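PDB 4KKM: polyprenyl synthetase from Zymomonas mobilis subsp. mobilis, which probably acts as a prenyltransferase of the FPP/GGPP synthase family, joining isoprenyl diphosphate units into longer chains with the help of magnesium ions. Local coordinates for residues A272-L275 / S276-L280. Numbering follows the deposited sequence.
Sequences ATFL and SLLGL
A capping box formed by Thr273 and Ser276 starts the short helix 274-278. Thr273 OG1 accepts from Ser276 N at 3.0 Å, and Ser276 OG in turn accepts from Thr273 N at 2.7 Å along an almost straight bond (176°). Each hydroxyl lies between its own backbone N and carbonyl carbon (chi1 63° for Thr273), so that the Thr273 hydroxyl reaches forward to Ser276 N and that of Ser276 back to Thr273 N. A threonine suits the N-cap because its hydroxyl replaces the carbonyl that a first-turn N-H lacks; a serine three residues on is short enough to reach back to the N-cap N-H. A valine in place of Thr273 would probably leave Ser276 N without its capping acceptor and weaken the start of the helix. Helical bonds follow: Leu277 N to Thr273 O at 3.0 Å and Leu278 N to Phe274 O at 2.8 Å. In this mostly helical prenyl synthase fold, the buried Phe274 ring packs against helices 196-206 and 226-253, and Asp248 of the latter accepts from Phe274 N. Leu277, though largely exposed, touches Ile199 and brings CD1 to 4.1 Å from Ala272 CB. Gly279 ends the turn, its N bonded to Leu275 O at 2.9 Å; its positive phi (87°) would press any CB against the preceding carbonyl oxygen. Leu275 CD1 reaches across the break to within 3.7 Å of Leu280 CA, at the start of helix 280-296.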
ATOM      1  N   ALA B 272       5.827  -6.788  28.112  1.00 41.76           N
ATOM      2  CA  ALA B 272       7.041  -7.592  28.088  1.00 37.84           C
ATOM      3  C   ALA B 272       7.999  -7.139  26.990  1.00 34.92           C
ATOM      4  O   ALA B 272       7.579  -6.815  25.880  1.00 31.98           O
ATOM      5  CB  ALA B 272       6.698  -9.063  27.915  1.00 36.60           C
ATOM      6  N   THR B 273       9.289  -7.127  27.310  1.00 33.36           N
ATOM      7  CA  THR B 273      10.328  -6.824  26.333  1.00 35.00           C
ATOM      8  C   THR B 273      11.415  -7.882  26.445  1.00 33.25           C
ATOM      9  O   THR B 273      11.397  -8.702  27.360  1.00 33.91           O
ATOM     10  CB  THR B 273      10.985  -5.463  26.605  1.00 37.20           C
ATOM     11  OG1 THR B 273      11.648  -5.502  27.876  1.00 36.15           O
ATOM     12  CG2 THR B 273       9.947  -4.352  26.612  1.00 39.38           C
ATOM     13  N   PHE B 274      12.371  -7.859  25.525  1.00 31.01           N
ATOM     14  CA  PHE B 274      13.499  -8.776  25.629  1.00 31.08           C
ATOM     15  C   PHE B 274      14.265  -8.548  26.929  1.00 33.34           C
ATOM     16  O   PHE B 274      14.765  -9.493  27.544  1.00 32.95           O
ATOM     17  CB  PHE B 274      14.415  -8.663  24.410  1.00 29.89           C
ATOM     18  CG  PHE B 274      13.814  -9.236  23.165  1.00 30.31           C
ATOM     19  CD1 PHE B 274      13.708 -10.611  23.008  1.00 32.30           C
ATOM     20  CD2 PHE B 274      13.345  -8.411  22.155  1.00 28.41           C
ATOM     21  CE1 PHE B 274      13.139 -11.154  21.871  1.00 30.67           C
ATOM     22  CE2 PHE B 274      12.783  -8.949  21.011  1.00 28.52           C
ATOM     23  CZ  PHE B 274      12.680 -10.324  20.870  1.00 32.05           C
ATOM     24  N   LEU B 275      14.322  -7.294  27.364  1.00 33.39           N
ATOM     25  CA  LEU B 275      15.030  -6.959  28.593  1.00 37.28           C
ATOM     26  C   LEU B 275      14.303  -7.504  29.816  1.00 41.20           C
ATOM     27  O   LEU B 275      14.920  -8.110  30.690  1.00 43.26           O
ATOM     28  CB  LEU B 275      15.209  -5.447  28.727  1.00 41.00           C
ATOM     29  CG  LEU B 275      15.777  -5.024  30.084  1.00 47.88           C
ATOM     30  CD1 LEU B 275      17.201  -5.542  30.258  1.00 43.97           C
ATOM     31  CD2 LEU B 275      15.722  -3.522  30.244  1.00 49.73           C
ATOM     32  N   SER B 276      12.991  -7.285  29.875  1.00 42.31           N
ATOM     33  CA  SER B 276      12.205  -7.738  31.018  1.00 45.12           C
ATOM     34  C   SER B 276      12.224  -9.257  31.128  1.00 47.89           C
ATOM     35  O   SER B 276      12.276  -9.802  32.228  1.00 48.30           O
ATOM     36  CB  SER B 276      10.760  -7.230  30.946  1.00 43.91           C
ATOM     37  OG  SER B 276      10.069  -7.771  29.831  1.00 43.17           O
ATOM     38  N   LEU B 277      12.187  -9.930  29.983  1.00 42.07           N
ATOM     39  CA  LEU B 277      12.132 -11.390  29.953  1.00 41.81           C
ATOM     40  C   LEU B 277      13.492 -12.057  30.149  1.00 45.31           C
ATOM     41  O   LEU B 277      13.614 -12.989  30.938  1.00 50.37           O
ATOM     42  CB  LEU B 277      11.489 -11.882  28.655  1.00 35.49           C
ATOM     43  CG  LEU B 277      10.006 -11.521  28.509  1.00 32.21           C
ATOM     44  CD1 LEU B 277       9.462 -12.002  27.171  1.00 35.01           C
ATOM     45  CD2 LEU B 277       9.199 -12.100  29.653  1.00 38.16           C
ATOM     46  N   LEU B 278      14.510 -11.583  29.437  1.00 38.35           N
ATOM     47  CA  LEU B 278      15.832 -12.208  29.494  1.00 38.31           C
ATOM     48  C   LEU B 278      16.667 -11.739  30.684  1.00 43.85           C
ATOM     49  O   LEU B 278      17.544 -12.460  31.167  1.00 43.24           O
ATOM     50  CB  LEU B 278      16.611 -11.938  28.205  1.00 39.21           C
ATOM     51  CG  LEU B 278      16.040 -12.420  26.868  1.00 41.14           C
ATOM     52  CD1 LEU B 278      16.923 -11.945  25.721  1.00 40.73           C
ATOM     53  CD2 LEU B 278      15.882 -13.933  26.835  1.00 39.90           C
ATOM     54  N   GLY B 279      16.407 -10.523  31.144  1.00 46.21           N
ATOM     55  CA  GLY B 279      17.239  -9.916  32.166  1.00 46.86           C
ATOM     56  C   GLY B 279      18.402  -9.203  31.502  1.00 42.53           C
ATOM     57  O   GLY B 279      18.754  -9.512  30.363  1.00 37.09           O
ATOM     58  N   LEU B 280      18.997  -8.252  32.215  1.00 47.37           N
ATOM     59  CA  LEU B 280      20.049  -7.397  31.664  1.00 45.17           C
ATOM     60  C   LEU B 280      21.234  -8.152  31.066  1.00 43.77           C
ATOM     61  O   LEU B 280      21.596  -7.920  29.917  1.00 40.71           O
ATOM     62  CB  LEU B 280      20.555  -6.414  32.723  1.00 48.98           C
ATOM     63  CG  LEU B 280      21.664  -5.464  32.269  1.00 49.38           C
ATOM     64  CD1 LEU B 280      21.174  -4.576  31.132  1.00 49.19           C
ATOM     65  CD2 LEU B 280      22.175  -4.636  33.443  1.00 48.86           C
TER